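PDB 2Y8Y: CRISPR-associated endoribonuclease Cse3 from Thermus thermophilus, which cleaves the repeat RNA of CRISPR transcripts to give crRNA for antiviral defence and keeps hold of the processed product. Local coordinates for residues A[91-96]-A[194-199]; A[102-107]-A[156-161]. All coordinates share one frame; numbering follows the deposited sequence.

Contact 1. Residues A[91-96]-A[194-199]; sequences PALKPG and ATLRRG. With nucleotides of chain B.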
loop_
_atom_site.group_PDB
_atom_site.type_symbol
_atom_site.label_atom_id
_atom_site.label_comp_id
_atom_site.label_asym_id
_atom_site.label_seq_id
_atom_site.Cartn_x
_atom_site.Cartn_y
_atom_site.Cartn_z
ATOM N N PRO A 91 -1.330 -2.135 15.974
ATOM C CA PRO A 91 -2.168 -0.936 15.975
ATOM C C PRO A 91 -3.193 -0.979 17.086
ATOM O O PRO A 91 -3.780 -2.024 17.345
ATOM C CB PRO A 91 -2.851 -0.984 14.606
ATOM C CG PRO A 91 -1.885 -1.744 13.744
ATOM C CD PRO A 91 -1.305 -2.800 14.662
ATOM N N ALA A 92 -3.389 0.154 17.746
ATOM C CA ALA A 92 -4.373 0.256 18.808
ATOM C C ALA A 92 -5.441 1.245 18.381
ATOM O O ALA A 92 -5.488 2.370 18.864
ATOM C CB ALA A 92 -3.722 0.708 20.105
ATOM N N LEU A 93 -6.313 0.812 17.484
ATOM C CA LEU A 93 -7.290 1.724 16.894
ATOM C C LEU A 93 -8.483 1.878 17.821
ATOM O O LEU A 93 -8.965 0.899 18.386
ATOM C CB LEU A 93 -7.728 1.209 15.526
ATOM C CG LEU A 93 -6.574 1.018 14.541
ATOM C CD1 LEU A 93 -7.067 0.329 13.269
ATOM C CD2 LEU A 93 -5.899 2.344 14.209
ATOM N N LYS A 94 -8.958 3.105 17.991
ATOM C CA LYS A 94 -10.088 3.347 18.879
ATOM C C LYS A 94 -11.182 4.128 18.157
ATOM O O LYS A 94 -10.903 4.903 17.253
ATOM C CB LYS A 94 -9.636 4.094 20.126
ATOM C CG LYS A 94 -8.698 3.256 21.003
ATOM C CD LYS A 94 -8.426 3.898 22.345
ATOM C CE LYS A 94 -7.540 3.005 23.209
ATOM N NZ LYS A 94 -6.188 2.805 22.609
ATOM N N PRO A 95 -12.446 3.921 18.541
ATOM C CA PRO A 95 -13.504 4.645 17.831
ATOM C C PRO A 95 -13.342 6.159 17.943
ATOM O O PRO A 95 -13.171 6.692 19.042
ATOM C CB PRO A 95 -14.784 4.186 18.540
ATOM C CG PRO A 95 -14.406 2.884 19.198
ATOM C CD PRO A 95 -12.975 3.044 19.598
ATOM N N GLY A 96 -13.362 6.840 16.801
ATOM C CA GLY A 96 -13.252 8.287 16.770
ATOM C C GLY A 96 -11.823 8.798 16.637
ATOM O O GLY A 96 -11.589 9.994 16.495
ATOM N N ALA A 194 -8.547 -4.800 10.113
ATOM C CA ALA A 194 -8.545 -5.729 8.981
ATOM C C ALA A 194 -8.179 -5.015 7.685
ATOM O O ALA A 194 -7.436 -5.549 6.853
ATOM C CB ALA A 194 -9.889 -6.422 8.853
ATOM N N THR A 195 -8.693 -3.799 7.510
ATOM C CA THR A 195 -8.357 -3.005 6.333
ATOM C C THR A 195 -6.853 -2.706 6.259
ATOM O O THR A 195 -6.244 -2.840 5.189
ATOM C CB THR A 195 -9.169 -1.704 6.322
ATOM O OG1 THR A 195 -10.557 -2.036 6.255
ATOM C CG2 THR A 195 -8.793 -0.815 5.136
ATOM N N LEU A 196 -6.245 -2.309 7.376
ATOM C CA LEU A 196 -4.800 -2.061 7.369
ATOM C C LEU A 196 -4.015 -3.314 7.006
ATOM O O LEU A 196 -3.028 -3.249 6.293
ATOM C CB LEU A 196 -4.321 -1.529 8.721
ATOM C CG LEU A 196 -4.852 -0.184 9.192
ATOM C CD1 LEU A 196 -4.225 0.135 10.535
ATOM C CD2 LEU A 196 -4.488 0.921 8.201
ATOM N N ARG A 197 -4.439 -4.461 7.530
ATOM C CA ARG A 197 -3.732 -5.710 7.268
ATOM C C ARG A 197 -3.922 -6.214 5.832
ATOM O O ARG A 197 -3.072 -6.918 5.308
ATOM C CB ARG A 197 -4.181 -6.791 8.261
ATOM C CG ARG A 197 -3.831 -6.450 9.709
ATOM C CD ARG A 197 -4.453 -7.437 10.708
ATOM N NE ARG A 197 -3.970 -8.797 10.498
ATOM C CZ ARG A 197 -2.817 -9.275 10.964
ATOM N NH1 ARG A 197 -2.004 -8.505 11.682
ATOM N NH2 ARG A 197 -2.482 -10.522 10.697
ATOM N N ARG A 198 -5.063 -5.904 5.221
ATOM C CA ARG A 198 -5.377 -6.408 3.886
ATOM C C ARG A 198 -4.866 -5.496 2.797
ATOM O O ARG A 198 -4.490 -5.962 1.722
ATOM C CB ARG A 198 -6.891 -6.549 3.720
ATOM C CG ARG A 198 -7.356 -6.820 2.268
ATOM C CD ARG A 198 -6.775 -8.123 1.672
ATOM N NE ARG A 198 -7.160 -9.276 2.481
ATOM C CZ ARG A 198 -6.485 -10.420 2.529
ATOM N NH1 ARG A 198 -5.384 -10.583 1.807
ATOM N NH2 ARG A 198 -6.908 -11.404 3.309
ATOM N N GLY A 199 -4.844 -4.199 3.064
ATOM C CA GLY A 199 -4.597 -3.239 2.001
ATOM C C GLY A 199 -5.895 -2.859 1.314
ATOM O O GLY A 199 -6.951 -3.447 1.573
ATOM P P G B 15 -11.018 -6.436 -1.409
ATOM O OP1 G B 15 -10.337 -6.004 -0.162
ATOM O OP2 G B 15 -11.013 -5.518 -2.571
ATOM O "O5'" G B 15 -10.468 -7.852 -1.870
ATOM C "C5'" G B 15 -10.284 -8.891 -0.929
ATOM C "C4'" G B 15 -9.872 -10.173 -1.597
ATOM O "O4'" G B 15 -10.853 -10.568 -2.596
ATOM C "C3'" G B 15 -8.588 -10.139 -2.392
ATOM O "O3'" G B 15 -7.430 -10.089 -1.586
ATOM C "C2'" G B 15 -8.723 -11.416 -3.202
ATOM O "O2'" G B 15 -8.564 -12.551 -2.368
ATOM C "C1'" G B 15 -10.198 -11.321 -3.608
ATOM N N9 G B 15 -10.328 -10.613 -4.892
ATOM C C8 G B 15 -10.680 -9.309 -5.147
ATOM N N7 G B 15 -10.598 -9.012 -6.419
ATOM C C5 G B 15 -10.138 -10.171 -7.019
ATOM C C6 G B 15 -9.852 -10.454 -8.375
ATOM O O6 G B 15 -9.954 -9.709 -9.346
ATOM N N1 G B 15 -9.399 -11.763 -8.549
ATOM C C2 G B 15 -9.232 -12.677 -7.539
ATOM N N2 G B 15 -8.781 -13.891 -7.903
ATOM N N3 G B 15 -9.506 -12.433 -6.273
ATOM C C4 G B 15 -9.946 -11.161 -6.090
ATOM P P G B 16 -6.055 -9.486 -2.169
ATOM O OP1 G B 16 -5.106 -9.439 -1.031
ATOM O OP2 G B 16 -6.375 -8.223 -2.895
ATOM O "O5'" G B 16 -5.599 -10.578 -3.223
ATOM C "C5'" G B 16 -5.219 -11.880 -2.813
ATOM C "C4'" G B 16 -4.861 -12.743 -3.997
ATOM O "O4'" G B 16 -5.981 -12.821 -4.915
ATOM C "C3'" G B 16 -3.719 -12.249 -4.873
ATOM O "O3'" G B 16 -2.450 -12.498 -4.307
ATOM C "C2'" G B 16 -3.970 -13.010 -6.165
ATOM O "O2'" G B 16 -3.582 -14.369 -6.028
ATOM C "C1'" G B 16 -5.491 -12.949 -6.243
ATOM N N9 G B 16 -5.932 -11.785 -7.031
ATOM C C8 G B 16 -6.423 -10.580 -6.580
ATOM N N7 G B 16 -6.689 -9.764 -7.566
ATOM C C5 G B 16 -6.336 -10.462 -8.718
ATOM C C6 G B 16 -6.403 -10.080 -10.082
ATOM O O6 G B 16 -6.800 -9.013 -10.576
ATOM N N1 G B 16 -5.951 -11.091 -10.917
ATOM C C2 G B 16 -5.503 -12.320 -10.497
ATOM N N2 G B 16 -5.108 -13.175 -11.460
ATOM N N3 G B 16 -5.434 -12.685 -9.224
ATOM C C4 G B 16 -5.869 -11.714 -8.398
#
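Pro91 and Leu196 bring the two backbones nearest, their CA atoms 9.1 Å apart: the irregular 91-96 linker passes the last turn of helix 189-198 at a distance bridged by side chains, with no hydrogen bond between the segments. Leu93 and Leu196 meet tip to tip, CD1 of Leu93 lying 3.9 Å from CD1 of Leu196. In each, CG stands anti to the carbonyl carbon (chi1 -58° in Leu93, -63° in Leu196) and the extended second torsion sends CD1 forward to the meeting point. The ring of Pro91 adds a looser apolar touch, its CG 4.4 Å from Leu196 CD1. In this ferredoxin-like protein the linker joins strand 81-89 of one antiparallel sheet to strand 98-110 of the other, and Leu196 also packs on Met5 and Leu211, one from each sheet. Helix 189-198 ends at Arg198; Gly199 follows with a positive phi, its N still bonded to Thr195 O. Arg198 bends at chi2 and chi3 and turns toward the RNA backbone, where NH1 gives a weak, bent hydrogen bond (3.1 Å, 134°) to OP1 of G16 of chain B. The same phosphate oxygen lies 3.4 Å from Arg198 CD.

Contact 2. Residues A[102-107]-A[156-161]; sequences RLRANP and TFLEVR
Arg104 lays its guanidinium against two methyl groups of strand 150-160. CD2 of Leu158 sits over one face of the flat group, 3.8 Å from Arg104 NH2 and about as close to CZ and NH1, whereas CG2 of Thr156 comes at the edge, near the guanidinium plane, also 3.8 Å from Arg104 NH2. No hydrogen bond joins the two segments. The reach comes from Arg104: with CG anti to the backbone N (chi1 -160°) and the chain extended as far as NE, the charged end reaches across to strand 150-160, which is not paired directly with 98-110. Strand 173-186 lies between them, antiparallel to both in the larger sheet. On the other edge of 98-110, Arg104 pairs through its backbone with Gly209, and its side chain rests on Leu208 and Arg51. NH2 has a further polar partner through a weak hydrogen bond to OE1 of Gln154, two residues before Thr156. The segments themselves thus offer the cation van der Waals contact with methyl carbons, which covers part of one face and one edge but supplies no counter-charge.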
loop_
_atom_site.group_PDB
_atom_site.type_symbol
_atom_site.label_atom_id
_atom_site.label_comp_id
_atom_site.label_asym_id
_atom_site.label_seq_id
_atom_site.Cartn_x
_atom_site.Cartn_y
_atom_site.Cartn_z
ATOM N N ARG A 102 -1.799 7.928 4.147
ATOM C CA ARG A 102 -1.263 7.959 2.796
ATOM C C ARG A 102 -1.619 6.630 2.150
ATOM O O ARG A 102 -1.523 5.571 2.788
ATOM C CB ARG A 102 0.255 8.155 2.841
ATOM C CG ARG A 102 0.928 8.173 1.471
ATOM C CD ARG A 102 2.401 8.536 1.563
ATOM N NE ARG A 102 2.556 9.948 1.903
ATOM C CZ ARG A 102 3.087 10.867 1.098
ATOM N NH1 ARG A 102 3.536 10.533 -0.103
ATOM N NH2 ARG A 102 3.189 12.125 1.505
ATOM N N LEU A 103 -2.063 6.686 0.892
ATOM C CA LEU A 103 -2.431 5.477 0.169
ATOM C C LEU A 103 -2.201 5.680 -1.307
ATOM O O LEU A 103 -2.826 6.553 -1.920
ATOM C CB LEU A 103 -3.907 5.117 0.381
ATOM C CG LEU A 103 -4.474 4.026 -0.543
ATOM C CD1 LEU A 103 -3.742 2.683 -0.309
ATOM C CD2 LEU A 103 -5.999 3.879 -0.350
ATOM N N ARG A 104 -1.323 4.862 -1.880
ATOM C CA ARG A 104 -1.145 4.838 -3.321
ATOM C C ARG A 104 -1.979 3.682 -3.849
ATOM O O ARG A 104 -1.725 2.530 -3.499
ATOM C CB ARG A 104 0.325 4.618 -3.676
ATOM C CG ARG A 104 0.649 5.071 -5.095
ATOM C CD ARG A 104 2.085 4.739 -5.495
ATOM N NE ARG A 104 2.455 5.454 -6.709
ATOM C CZ ARG A 104 3.586 5.263 -7.372
ATOM N NH1 ARG A 104 4.459 4.355 -6.950
ATOM N NH2 ARG A 104 3.833 5.976 -8.466
ATOM N N ALA A 105 -2.980 3.987 -4.675
ATOM C CA ALA A 105 -4.005 3.008 -5.035
ATOM C C ALA A 105 -4.306 3.010 -6.515
ATOM O O ALA A 105 -3.850 3.876 -7.248
ATOM C CB ALA A 105 -5.282 3.300 -4.289
ATOM N N ASN A 106 -5.088 2.012 -6.922
ATOM C CA ASN A 106 -5.603 1.894 -8.287
ATOM C C ASN A 106 -7.123 1.924 -8.227
ATOM O O ASN A 106 -7.761 0.875 -8.246
ATOM C CB ASN A 106 -5.093 0.580 -8.899
ATOM C CG ASN A 106 -5.648 0.290 -10.285
ATOM O OD1 ASN A 106 -6.127 -0.818 -10.538
ATOM N ND2 ASN A 106 -5.557 1.260 -11.196
ATOM N N PRO A 107 -7.714 3.127 -8.118
ATOM C CA PRO A 107 -9.177 3.196 -8.033
ATOM C C PRO A 107 -9.794 2.567 -9.272
ATOM O O PRO A 107 -9.408 2.899 -10.396
ATOM C CB PRO A 107 -9.465 4.705 -7.961
ATOM C CG PRO A 107 -8.166 5.318 -7.416
ATOM C CD PRO A 107 -7.089 4.463 -8.043
ATOM N N THR A 156 -0.512 8.977 -11.861
ATOM C CA THR A 156 0.406 8.558 -12.915
ATOM C C THR A 156 0.113 7.113 -13.309
ATOM O O THR A 156 -0.923 6.562 -12.935
ATOM C CB THR A 156 1.869 8.754 -12.478
ATOM O OG1 THR A 156 2.745 8.561 -13.595
ATOM C CG2 THR A 156 2.250 7.794 -11.361
ATOM N N PHE A 157 1.003 6.512 -14.092
ATOM C CA PHE A 157 0.850 5.114 -14.467
ATOM C C PHE A 157 2.099 4.330 -14.095
ATOM O O PHE A 157 3.215 4.829 -14.237
ATOM C CB PHE A 157 0.558 4.981 -15.971
ATOM C CG PHE A 157 -0.823 5.433 -16.356
ATOM C CD1 PHE A 157 -1.071 6.755 -16.681
ATOM C CD2 PHE A 157 -1.879 4.541 -16.366
ATOM C CE1 PHE A 157 -2.348 7.169 -17.020
ATOM C CE2 PHE A 157 -3.153 4.949 -16.705
ATOM C CZ PHE A 157 -3.386 6.265 -17.030
ATOM N N LEU A 158 1.911 3.121 -13.591
ATOM C CA LEU A 158 3.023 2.202 -13.426
ATOM C C LEU A 158 3.167 1.451 -14.734
ATOM O O LEU A 158 2.175 1.004 -15.302
ATOM C CB LEU A 158 2.741 1.196 -12.310
ATOM C CG LEU A 158 2.379 1.751 -10.931
ATOM C CD1 LEU A 158 2.220 0.608 -9.954
ATOM C CD2 LEU A 158 3.438 2.719 -10.460
ATOM N N GLU A 159 4.398 1.316 -15.213
ATOM C CA GLU A 159 4.659 0.525 -16.405
ATOM C C GLU A 159 5.067 -0.871 -15.965
ATOM O O GLU A 159 6.155 -1.067 -15.425
ATOM C CB GLU A 159 5.764 1.166 -17.240
ATOM C CG GLU A 159 5.565 2.657 -17.489
ATOM C CD GLU A 159 4.324 2.955 -18.310
ATOM O OE1 GLU A 159 3.931 2.096 -19.125
ATOM O OE2 GLU A 159 3.742 4.050 -18.138
ATOM N N VAL A 160 4.190 -1.838 -16.191
ATOM C CA VAL A 160 4.418 -3.183 -15.690
ATOM C C VAL A 160 4.602 -4.187 -16.820
ATOM O O VAL A 160 3.806 -4.244 -17.755
ATOM C CB VAL A 160 3.259 -3.643 -14.794
ATOM C CG1 VAL A 160 3.599 -4.981 -14.144
ATOM C CG2 VAL A 160 2.957 -2.592 -13.737
ATOM N N ARG A 161 5.664 -4.978 -16.726
ATOM C CA ARG A 161 5.923 -6.026 -17.705
ATOM C C ARG A 161 6.005 -7.385 -17.014
ATOM O O ARG A 161 6.890 -7.621 -16.188
ATOM C CB ARG A 161 7.195 -5.710 -18.498
ATOM C CG ARG A 161 7.082 -4.421 -19.306
ATOM C CD ARG A 161 8.434 -3.786 -19.594
ATOM N NE ARG A 161 8.929 -4.100 -20.931
ATOM C CZ ARG A 161 9.947 -4.918 -21.180
ATOM N NH1 ARG A 161 10.586 -5.506 -20.178
ATOM N NH2 ARG A 161 10.330 -5.143 -22.430
#

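How the contacts relate
Strand 98-110 follows directly on the linker of contact 1, and contact 2, which starts on that strand, is nested in sequence within the loop that contact 1 closes. In space the two lie on opposite sides of the chain's centre, their centres about 22 Å apart; their nearest atoms come within about 6 Å without touching. Contact 1 meets the RNA through Arg198, on the side of the helix away from Leu196, whereas the nearest atom of contact 2 stays about 6 Å from the nucleic acid. Contact 2 is the nearer to Tyr27, inferred to stabilise the transition state, the side chain of Leu158 being about 9 Å from that of Tyr27; contact 1 lies away from that site.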